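Local atomic coordinates of putative Transcriptional Regulator (Rhodococcus sp., PDB entry 2IA2), a protein that probably regulates transcription as an IclR-family protein, binding DNA through a helix-turn-helix domain and sensing an effector through a GAF-like C-terminal domain. Residues Met133-Thr138 with Asn228-Ala233; Ser112-Asp117 with Arg152-Gly157; Val124-Val129 with Ile137-Arg142. All blocks are in the same frame, centred on the assembly; numbering follows the deposited sequence.

Contact 1: Met133-Thr138 with Asn228-Ala233; sequences MTVGIT and NISTPA
V135 lies over the end of strand 223-232, its CG2 methyl resting 3.4 Å from S230 O and its CG1 methyl turned toward the ring of P232. Here the long loop between strands 120-127 and 142-144 folds back across the antiparallel sheet of the IclR C-terminal, GAF-like domain. No hydrogen bond joins loop and strand, so the contact is apolar packing against a strand end. With chi1 at -70°, CG2 takes the crowded position between the backbone N and the carbonyl carbon, and the two methyls reach S230 and P232, two apart in the strand, whose CB atoms both turn toward the loop. V135 CG1 is 4.0 Å from P232 CD, the two side chains crossing obliquely. S230 OG lies 3.7 Å from V135 CG2; that hydroxyl is hydrogen-bonded to S211 OG on the adjoining strand 209-217, where V135 also touches L209. T231 points away from the loop. Selenomethionine M133, exposed and also touching a crystal neighbour, extends through two anti torsions and then bends at chi3 (77°), sliding past the proline until its CE methyl sits 3.6 Å from P232 CG.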
loop_
_atom_site.group_PDB
_atom_site.type_symbol
_atom_site.label_atom_id
_atom_site.label_comp_id
_atom_site.label_asym_id
_atom_site.label_seq_id
_atom_site.Cartn_x
_atom_site.Cartn_y
_atom_site.Cartn_z
HETATM N N MSE A 133 19.879 -4.219 -32.292
HETATM C CA MSE A 133 20.306 -2.929 -31.841
HETATM C C MSE A 133 19.235 -2.417 -30.885
HETATM O O MSE A 133 18.101 -2.156 -31.300
HETATM C CB MSE A 133 20.460 -1.986 -33.024
HETATM C CG MSE A 133 21.028 -0.614 -32.676
HETATM SE SE MSE A 133 21.198 0.506 -34.291
HETATM C CE MSE A 133 19.228 0.971 -34.459
ATOM N N THR A 134 19.608 -2.263 -29.619
ATOM C CA THR A 134 18.662 -2.014 -28.526
ATOM C C THR A 134 19.267 -0.929 -27.672
ATOM O O THR A 134 20.508 -0.762 -27.605
ATOM C CB THR A 134 18.533 -3.211 -27.563
ATOM O OG1 THR A 134 19.809 -3.433 -26.971
ATOM C CG2 THR A 134 18.102 -4.491 -28.256
ATOM N N VAL A 135 18.377 -0.237 -26.964
ATOM C CA VAL A 135 18.658 1.098 -26.439
ATOM C C VAL A 135 18.392 1.055 -24.968
ATOM O O VAL A 135 18.438 2.079 -24.300
ATOM C CB VAL A 135 17.695 2.169 -27.103
ATOM C CG1 VAL A 135 18.069 2.388 -28.602
ATOM C CG2 VAL A 135 16.186 1.790 -26.987
ATOM N N GLY A 136 18.119 -0.161 -24.483
ATOM C CA GLY A 136 17.690 -0.371 -23.098
ATOM C C GLY A 136 18.890 -0.336 -22.194
ATOM O O GLY A 136 19.973 -0.804 -22.561
ATOM N N ILE A 137 18.678 0.184 -20.988
ATOM C CA ILE A 137 19.749 0.359 -19.977
ATOM C C ILE A 137 19.365 -0.529 -18.785
ATOM O O ILE A 137 18.179 -0.578 -18.453
ATOM C CB ILE A 137 19.754 1.887 -19.651
ATOM C CG1 ILE A 137 20.560 2.622 -20.717
ATOM C CG2 ILE A 137 20.300 2.230 -18.292
ATOM C CD1 ILE A 137 20.083 4.006 -20.923
ATOM N N THR A 138 20.308 -1.196 -18.120
ATOM C CA THR A 138 19.944 -2.006 -16.940
ATOM C C THR A 138 19.593 -1.212 -15.648
ATOM O O THR A 138 20.083 -0.080 -15.405
ATOM C CB THR A 138 21.032 -3.016 -16.559
ATOM O OG1 THR A 138 22.191 -2.280 -16.165
ATOM C CG2 THR A 138 21.354 -3.941 -17.720
ATOM N N ASN A 228 9.278 6.101 -19.434
ATOM C CA ASN A 228 9.636 6.432 -20.799
ATOM C C ASN A 228 9.365 5.317 -21.780
ATOM O O ASN A 228 9.026 4.194 -21.388
ATOM C CB ASN A 228 11.107 6.952 -20.899
ATOM C CG ASN A 228 12.140 5.862 -21.157
ATOM O OD1 ASN A 228 11.818 4.675 -21.152
ATOM N ND2 ASN A 228 13.409 6.267 -21.393
ATOM N N ILE A 229 9.460 5.672 -23.062
ATOM C CA ILE A 229 9.684 4.734 -24.155
ATOM C C ILE A 229 10.989 5.229 -24.784
ATOM O O ILE A 229 11.161 6.416 -24.947
ATOM C CB ILE A 229 8.573 4.818 -25.224
ATOM C CG1 ILE A 229 7.223 4.363 -24.647
ATOM C CG2 ILE A 229 8.952 3.984 -26.466
ATOM C CD1 ILE A 229 6.014 4.768 -25.481
ATOM N N SER A 230 11.908 4.331 -25.123
ATOM C CA SER A 230 13.139 4.741 -25.783
ATOM C C SER A 230 13.246 3.989 -27.104
ATOM O O SER A 230 12.926 2.788 -27.178
ATOM C CB SER A 230 14.356 4.422 -24.885
ATOM O OG SER A 230 15.533 5.093 -25.347
ATOM N N THR A 231 13.716 4.678 -28.148
ATOM C CA THR A 231 13.722 4.085 -29.504
ATOM C C THR A 231 14.775 4.677 -30.435
ATOM O O THR A 231 15.107 5.873 -30.321
ATOM C CB THR A 231 12.294 4.168 -30.143
ATOM O OG1 THR A 231 12.231 3.278 -31.253
ATOM C CG2 THR A 231 11.933 5.589 -30.575
ATOM N N PRO A 232 15.336 3.852 -31.348
ATOM C CA PRO A 232 16.200 4.452 -32.380
ATOM C C PRO A 232 15.455 5.505 -33.169
ATOM O O PRO A 232 14.280 5.345 -33.469
ATOM C CB PRO A 232 16.584 3.246 -33.291
ATOM C CG PRO A 232 16.559 2.096 -32.310
ATOM C CD PRO A 232 15.292 2.384 -31.488
ATOM N N ALA A 233 16.130 6.592 -33.474
ATOM C CA ALA A 233 15.527 7.610 -34.317
ATOM C C ALA A 233 15.018 7.009 -35.648
ATOM O O ALA A 233 13.981 7.468 -36.193
ATOM C CB ALA A 233 16.540 8.739 -34.563
#

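Contact 2: Ser112-Asp117 with Arg152-Gly157; sequences SVSILD and RVLLAG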
loop_
_atom_site.group_PDB
_atom_site.type_symbol
_atom_site.label_atom_id
_atom_site.label_comp_id
_atom_site.label_asym_id
_atom_site.label_seq_id
_atom_site.Cartn_x
_atom_site.Cartn_y
_atom_site.Cartn_z
ATOM N N SER A 112 10.810 2.120 -19.457
ATOM C CA SER A 112 11.502 2.123 -18.195
ATOM C C SER A 112 10.821 3.051 -17.232
ATOM O O SER A 112 10.048 3.983 -17.647
ATOM C CB SER A 112 12.912 2.679 -18.364
ATOM O OG SER A 112 13.628 1.959 -19.370
ATOM N N VAL A 113 11.178 2.888 -15.951
ATOM C CA VAL A 113 10.775 3.888 -14.954
ATOM C C VAL A 113 12.046 4.306 -14.243
ATOM O O VAL A 113 12.879 3.469 -13.938
ATOM C CB VAL A 113 9.678 3.327 -13.974
ATOM C CG1 VAL A 113 9.538 4.207 -12.714
ATOM C CG2 VAL A 113 8.335 3.225 -14.666
ATOM N N SER A 114 12.185 5.599 -13.938
ATOM C CA SER A 114 13.347 6.049 -13.146
ATOM C C SER A 114 12.929 7.037 -12.084
ATOM O O SER A 114 11.800 7.560 -12.087
ATOM C CB SER A 114 14.415 6.718 -14.034
ATOM O OG SER A 114 13.834 7.862 -14.652
ATOM N N ILE A 115 13.845 7.268 -11.146
ATOM C CA ILE A 115 13.634 8.267 -10.123
ATOM C C ILE A 115 14.852 9.169 -10.119
ATOM O O ILE A 115 15.861 8.821 -10.720
ATOM C CB ILE A 115 13.428 7.596 -8.731
ATOM C CG1 ILE A 115 14.691 6.805 -8.341
ATOM C CG2 ILE A 115 12.132 6.756 -8.754
ATOM C CD1 ILE A 115 14.722 6.337 -6.947
ATOM N N LEU A 116 14.754 10.312 -9.448
ATOM C CA LEU A 116 15.840 11.285 -9.432
ATOM C C LEU A 116 16.749 11.079 -8.224
ATOM O O LEU A 116 16.274 10.862 -7.109
ATOM C CB LEU A 116 15.284 12.711 -9.432
ATOM C CG LEU A 116 16.291 13.833 -9.691
ATOM C CD1 LEU A 116 16.842 13.746 -11.105
ATOM C CD2 LEU A 116 15.657 15.193 -9.441
ATOM N N ASP A 117 18.056 11.147 -8.455
ATOM C CA ASP A 117 19.029 11.127 -7.368
ATOM C C ASP A 117 20.078 12.219 -7.547
ATOM O O ASP A 117 21.047 12.046 -8.286
ATOM C CB ASP A 117 19.705 9.758 -7.277
ATOM C CG ASP A 117 20.548 9.605 -6.026
ATOM O OD1 ASP A 117 20.654 10.583 -5.257
ATOM O OD2 ASP A 117 21.105 8.508 -5.813
ATOM N N ARG A 152 14.482 15.329 -17.549
ATOM C CA ARG A 152 13.788 16.618 -17.708
ATOM C C ARG A 152 12.432 16.634 -17.110
ATOM O O ARG A 152 11.996 17.655 -16.600
ATOM C CB ARG A 152 13.758 17.058 -19.175
ATOM C CG ARG A 152 15.169 17.312 -19.608
ATOM C CD ARG A 152 15.251 17.925 -21.000
ATOM N NE ARG A 152 16.658 18.044 -21.393
ATOM C CZ ARG A 152 17.066 18.405 -22.612
ATOM N NH1 ARG A 152 16.186 18.721 -23.568
ATOM N NH2 ARG A 152 18.362 18.470 -22.870
ATOM N N VAL A 153 11.741 15.516 -17.199
ATOM C CA VAL A 153 10.486 15.309 -16.480
ATOM C C VAL A 153 10.675 15.439 -14.966
ATOM O O VAL A 153 9.855 16.084 -14.264
ATOM C CB VAL A 153 9.849 13.921 -16.855
ATOM C CG1 VAL A 153 8.728 13.536 -15.898
ATOM C CG2 VAL A 153 9.301 13.967 -18.290
ATOM N N LEU A 154 11.707 14.786 -14.428
ATOM C CA LEU A 154 11.937 14.806 -12.974
ATOM C C LEU A 154 12.341 16.206 -12.509
ATOM O O LEU A 154 11.833 16.676 -11.467
ATOM C CB LEU A 154 12.990 13.725 -12.534
ATOM C CG LEU A 154 12.416 12.290 -12.662
ATOM C CD1 LEU A 154 13.526 11.266 -12.732
ATOM C CD2 LEU A 154 11.451 11.960 -11.494
ATOM N N LEU A 155 13.237 16.855 -13.265
ATOM C CA LEU A 155 13.636 18.228 -12.978
ATOM C C LEU A 155 12.467 19.240 -13.007
ATOM O O LEU A 155 12.422 20.164 -12.177
ATOM C CB LEU A 155 14.721 18.673 -13.936
ATOM C CG LEU A 155 16.035 17.895 -13.861
ATOM C CD1 LEU A 155 16.981 18.344 -15.000
ATOM C CD2 LEU A 155 16.681 18.064 -12.498
ATOM N N ALA A 156 11.520 19.061 -13.937
ATOM C CA ALA A 156 10.340 19.913 -14.006
ATOM C C ALA A 156 9.509 19.787 -12.730
ATOM O O ALA A 156 8.743 20.706 -12.376
ATOM C CB ALA A 156 9.528 19.588 -15.248
ATOM N N GLY A 157 9.681 18.678 -12.015
ATOM C CA GLY A 157 8.942 18.419 -10.793
ATOM C C GLY A 157 9.556 19.070 -9.575
ATOM O O GLY A 157 8.923 19.153 -8.574
#
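G157 N is held by two carbonyl oxygens of the preceding turn: a bond of 3.0 Å to L154 O, and a weak one of 3.4 Å to V153 O. Together with the bond from A156 N to R152 O, these grips stay within the 152-157 segment; none reaches strand 112-117, and the two elements meet through leucine side chains alongside one serine. This is helix-on-sheet packing in the GAF-like domain, with the axes of strand 112-117 and helix 152-156 coming to 8.5 Å at a signed crossing angle of -51°. L154 and L116 carry the contact, L154 giving the larger share. The CG of L154 stands anti to the carbonyl carbon (chi1 -71°), which lays the CD1 methyl against the strand backbone, 3.6 Å from both I115 C and L116 N, so that the methyl presses on the peptide link itself. L116, its CG anti to the backbone N, slides past L154 in the opposite direction, and the L116 CB and L154 CB atoms meet at 4.0 Å. A looser touch follows tip to tip, L116 CD2 to L155 CD2 at 4.3 Å. S114 OG faces L154 CD1 at 3.9 Å and, though buried here, has no polar partner in the model. The helix is wedged between sheet and helix 183-196: L154 also touches I121 of strand 120-127 and V153 touches A226 of strand 223-232, while L155 packs on I190, and V113 and I115 meet helix 92-107 instead.

Contact 3: Val124-Val129 with Ile137-Arg142; sequences VARVPV and ITIGTR
I139 and R126 make the close part of this contact, where the loop before strand 142-144 lies against strand 120-127. I139 drapes its branches over a classic beta bulge, in which V124 and A125 both face V113 of the neighbouring strand: CG2 lies 3.8 Å from V124 O, while CD1 reaches A125 CA at 4.0 Å. R126 leaves the strand with CG in the crowded position between the backbone N and the carbonyl carbon, bends at chi2 (138°) and runs across the loop backbone, its CD only 3.3 Å from I137 O. The guanidinium is sandwiched off-centre, with I137 C and T138 CA over one face and P128 CB 3.7 Å above the opposite one. The outer side is looser. Exposed T138 merely brings CG2 to 4.1 Å from R126 NH2, the two side chains lying side by side. The loop here forms a type II turn from T138 to T141, with G140 at its positive-phi third position, and the backbone of G140 and T141 is also hydrogen-bonded to Y123 of strand 120-127. T138 O accepts two bonds, from T141 N and, at 2.6 Å, from T141 OG1, which sits above the carbonyl plane. Since no hydrogen bond spans the two segments, R126 appears to join them through van der Waals contact, perhaps helped by the dipole of the I137 carbonyl near its positive charge.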
loop_
_atom_site.group_PDB
_atom_site.type_symbol
_atom_site.label_atom_id
_atom_site.label_comp_id
_atom_site.label_asym_id
_atom_site.label_seq_id
_atom_site.Cartn_x
_atom_site.Cartn_y
_atom_site.Cartn_z
ATOM N N VAL A 124 14.920 2.189 -12.267
ATOM C CA VAL A 124 14.368 1.304 -11.235
ATOM C C VAL A 124 13.501 0.157 -11.780
ATOM O O VAL A 124 13.264 -0.783 -11.062
ATOM C CB VAL A 124 13.625 2.063 -10.063
ATOM C CG1 VAL A 124 14.612 2.912 -9.207
ATOM C CG2 VAL A 124 12.443 2.886 -10.572
ATOM N N ALA A 125 13.049 0.238 -13.030
ATOM C CA ALA A 125 12.266 -0.861 -13.644
ATOM C C ALA A 125 12.456 -0.688 -15.153
ATOM O O ALA A 125 12.657 0.434 -15.607
ATOM C CB ALA A 125 10.742 -0.748 -13.268
ATOM N N ARG A 126 12.447 -1.788 -15.900
ATOM C CA ARG A 126 12.559 -1.697 -17.332
ATOM C C ARG A 126 12.000 -2.939 -17.959
ATOM O O ARG A 126 11.976 -3.982 -17.328
ATOM C CB ARG A 126 14.026 -1.490 -17.772
ATOM C CG ARG A 126 14.911 -2.703 -17.524
ATOM C CD ARG A 126 15.743 -2.774 -18.773
ATOM N NE ARG A 126 16.715 -3.855 -18.935
ATOM C CZ ARG A 126 17.425 -3.996 -20.056
ATOM N NH1 ARG A 126 17.235 -3.151 -21.071
ATOM N NH2 ARG A 126 18.310 -4.976 -20.183
ATOM N N VAL A 127 11.516 -2.811 -19.194
ATOM C CA VAL A 127 11.190 -3.981 -20.030
ATOM C C VAL A 127 11.948 -3.773 -21.356
ATOM O O VAL A 127 11.691 -2.782 -22.036
ATOM C CB VAL A 127 9.675 -4.054 -20.286
ATOM C CG1 VAL A 127 9.372 -5.099 -21.359
ATOM C CG2 VAL A 127 8.905 -4.360 -18.976
ATOM N N PRO A 128 12.923 -4.635 -21.689
ATOM C CA PRO A 128 13.643 -4.568 -22.982
ATOM C C PRO A 128 12.832 -5.192 -24.150
ATOM O O PRO A 128 11.829 -5.859 -23.911
ATOM C CB PRO A 128 14.872 -5.444 -22.723
ATOM C CG PRO A 128 14.344 -6.509 -21.749
ATOM C CD PRO A 128 13.467 -5.699 -20.817
ATOM N N VAL A 129 13.263 -4.959 -25.387
ATOM C CA VAL A 129 12.760 -5.692 -26.547
ATOM C C VAL A 129 13.877 -6.612 -27.082
ATOM O O VAL A 129 15.054 -6.399 -26.806
ATOM C CB VAL A 129 12.208 -4.722 -27.637
ATOM C CG1 VAL A 129 10.920 -4.083 -27.135
ATOM C CG2 VAL A 129 13.245 -3.680 -28.021
ATOM N N ILE A 137 18.678 0.184 -20.988
ATOM C CA ILE A 137 19.749 0.359 -19.977
ATOM C C ILE A 137 19.365 -0.529 -18.785
ATOM O O ILE A 137 18.179 -0.578 -18.453
ATOM C CB ILE A 137 19.754 1.887 -19.651
ATOM C CG1 ILE A 137 20.560 2.622 -20.717
ATOM C CG2 ILE A 137 20.300 2.230 -18.292
ATOM C CD1 ILE A 137 20.083 4.006 -20.923
ATOM N N THR A 138 20.308 -1.196 -18.120
ATOM C CA THR A 138 19.944 -2.006 -16.940
ATOM C C THR A 138 19.593 -1.212 -15.648
ATOM O O THR A 138 20.083 -0.080 -15.405
ATOM C CB THR A 138 21.032 -3.016 -16.559
ATOM O OG1 THR A 138 22.191 -2.280 -16.165
ATOM C CG2 THR A 138 21.354 -3.941 -17.720
ATOM N N ILE A 139 18.758 -1.849 -14.824
ATOM C CA ILE A 139 18.270 -1.294 -13.541
ATOM C C ILE A 139 19.470 -0.939 -12.654
ATOM O O ILE A 139 20.435 -1.675 -12.640
ATOM C CB ILE A 139 17.291 -2.274 -12.872
ATOM C CG1 ILE A 139 16.013 -2.323 -13.691
ATOM C CG2 ILE A 139 16.931 -1.863 -11.429
ATOM C CD1 ILE A 139 15.168 -3.532 -13.351
ATOM N N GLY A 140 19.444 0.229 -12.000
ATOM C CA GLY A 140 20.574 0.700 -11.230
ATOM C C GLY A 140 21.507 1.616 -11.968
ATOM O O GLY A 140 22.340 2.310 -11.338
ATOM N N THR A 141 21.377 1.680 -13.295
ATOM C CA THR A 141 22.226 2.590 -14.057
ATOM C C THR A 141 21.786 4.027 -13.797
ATOM O O THR A 141 20.594 4.289 -13.600
ATOM C CB THR A 141 22.141 2.291 -15.592
ATOM O OG1 THR A 141 22.460 0.918 -15.801
ATOM C CG2 THR A 141 23.135 3.119 -16.391
ATOM N N ARG A 142 22.742 4.923 -13.757
ATOM C CA ARG A 142 22.526 6.342 -13.666
ATOM C C ARG A 142 22.900 7.051 -14.950
ATOM O O ARG A 142 23.822 6.657 -15.618
ATOM C CB ARG A 142 23.316 6.933 -12.531
ATOM C CG ARG A 142 23.097 6.269 -11.247
ATOM C CD ARG A 142 23.683 6.981 -10.089
ATOM N NE ARG A 142 23.287 6.281 -8.904
ATOM C CZ ARG A 142 22.557 6.778 -7.932
ATOM N NH1 ARG A 142 22.149 8.024 -7.965
ATOM N NH2 ARG A 142 22.229 6.016 -6.929
#

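All three contacts meet on the antiparallel sheet of the C-terminal domain. Contact 2 is core packing of leucines between helix and strand. Contact 1 is also largely buried but sets loop methyls on a strand end, whereas contact 3 lies at the surface and relies on an arginine laid over backbone. Contacts 1 and 3 share I137 and T138, so one loop spans from strand 120-127 to strand 223-232, with G136 C 3.5 Å from R126 NH1. Strand 110-117, which carries half of contact 2, runs between those two strands, and D117 OD2 forms a salt bridge with R142 NH1, tying its end to the start of strand 142-144.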